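Local coordinates for heat shock protein STI1 (Saccharomyces cerevisiae, PDB 3UPV), which acts as a co-chaperone adaptor that binds Hsp70 and Hsp90, here through its TPR2B domain holding a C-terminal Hsp70 peptide, at residues N22-K25 with A26-M30. Sequence-based numbering, arbitrary orientation.
Sequences NAVK and AYTEM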
# COMPACT_ATOMS: atom_id res chain seq x y z
N ASN A 22 0.62 9.80 13.63
CA ASN A 22 -0.45 10.73 13.29
C ASN A 22 -1.06 10.47 11.90
O ASN A 22 -2.27 10.62 11.75
CB ASN A 22 -0.02 12.22 13.48
CG ASN A 22 -0.15 12.66 14.93
OD1 ASN A 22 -1.12 12.30 15.62
ND2 ASN A 22 0.84 13.44 15.41
N ALA A 23 -0.23 10.07 10.91
CA ALA A 23 -0.76 9.52 9.65
C ALA A 23 -1.70 8.35 9.88
O ALA A 23 -2.76 8.31 9.27
CB ALA A 23 0.36 9.09 8.71
N VAL A 24 -1.32 7.35 10.72
CA VAL A 24 -2.22 6.25 11.05
C VAL A 24 -3.56 6.79 11.50
O VAL A 24 -4.63 6.32 11.03
CB VAL A 24 -1.54 5.31 12.09
CG1 VAL A 24 -2.55 4.35 12.67
CG2 VAL A 24 -0.42 4.54 11.35
N LYS A 25 -3.51 7.82 12.38
CA LYS A 25 -4.72 8.30 13.00
C LYS A 25 -5.59 8.96 11.92
O LYS A 25 -6.82 8.72 11.85
CB LYS A 25 -4.33 9.29 14.11
CG LYS A 25 -5.40 9.90 14.90
CD LYS A 25 -4.78 10.30 16.26
CE LYS A 25 -4.37 9.05 17.08
NZ LYS A 25 -3.80 9.42 18.39
N ALA A 26 -4.94 9.77 11.07
CA ALA A 26 -5.68 10.47 9.99
C ALA A 26 -6.29 9.47 9.01
O ALA A 26 -7.42 9.68 8.60
CB ALA A 26 -4.74 11.53 9.28
N TYR A 27 -5.58 8.40 8.65
CA TYR A 27 -6.09 7.46 7.68
C TYR A 27 -7.19 6.59 8.27
O TYR A 27 -8.09 6.15 7.58
CB TYR A 27 -4.97 6.63 7.02
CG TYR A 27 -4.05 7.51 6.20
CD1 TYR A 27 -4.59 8.43 5.26
CD2 TYR A 27 -2.65 7.43 6.31
CE1 TYR A 27 -3.79 9.25 4.46
CE2 TYR A 27 -1.82 8.26 5.45
CZ TYR A 27 -2.39 9.13 4.56
OH TYR A 27 -1.54 9.87 3.76
N THR A 28 -7.14 6.36 9.57
CA THR A 28 -8.23 5.69 10.22
C THR A 28 -9.48 6.55 10.14
O THR A 28 -10.58 6.02 9.87
CB THR A 28 -7.83 5.38 11.70
OG1 THR A 28 -6.69 4.48 11.72
CG2 THR A 28 -9.00 4.68 12.44
N GLU A 29 -9.33 7.87 10.27
CA GLU A 29 -10.46 8.73 10.11
C GLU A 29 -10.96 8.73 8.67
O GLU A 29 -12.19 8.69 8.48
CB GLU A 29 -10.15 10.16 10.59
CG GLU A 29 -11.35 11.10 10.33
CD GLU A 29 -11.20 12.57 10.82
OE1 GLU A 29 -10.10 13.03 11.17
OE2 GLU A 29 -12.32 13.30 10.82
N MET A 30 -10.05 8.81 7.67
CA MET A 30 -10.43 8.69 6.25
C MET A 30 -11.28 7.41 6.02
O MET A 30 -12.29 7.41 5.31
CB MET A 30 -9.21 8.66 5.36
CG MET A 30 -9.56 8.80 3.83
SD MET A 30 -8.04 8.71 2.94
CE MET A 30 -8.80 8.50 1.30
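Ala23 and Tyr27 meet one turn apart on helix 20-33, the second helix of TPR repeat 7 in the TPR2B domain. The tyrosine ring leans back along the helix, with CG anti to its own carbonyl carbon (chi1 -65°). This brings the CD2/CE2 side of the ring to the alanine methyl, and Tyr27 CE2 lies 4.0 Å from Ala23 CB. The same ring carbons pass obliquely by Ala23 O, which accepts a hydrogen bond from Tyr27 N at 2.9 Å. Tyr27 also packs on Asn43 and Arg44 of helix 38-50 and on an apolar side chain of the bound Hsp70 peptide. With a glycine in place of Tyr27, the methyl of Ala23 would probably lose its apolar neighbour, and the peptide's side chain one of the surfaces it packs on. Ala26 is buried too. Ala26 N bonds to Asn22 O at 2.9 Å, with an N-H...O angle of 160°. The methyl stays near the carbonyls of the turn before: Ala26 CB sits 3.6 Å from Asn22 O and 3.8 Å from Ala23 O. Lys25 contributes through the root of its side chain and its backbone. Its CB lies against the backbone N of Ala26, and Lys25 O accepts from Glu29 N at 3.1 Å. Glu29 CB comes near the same oxygen. On the flank of the helix that bears Thr28, the hydroxyl turns back to the preceding turn and also bonds to Arg44 NH1, which ties helix 20-33 to helix 38-50. Val24 O accepts from two donors of one residue. Thr28 N reaches Val24 O at 2.9 Å, and Thr28 OG1 donates to Val24 O at 2.8 Å. The two donors approach from opposite faces of the Val24 carbonyl plane, with OG1 39° out of that plane.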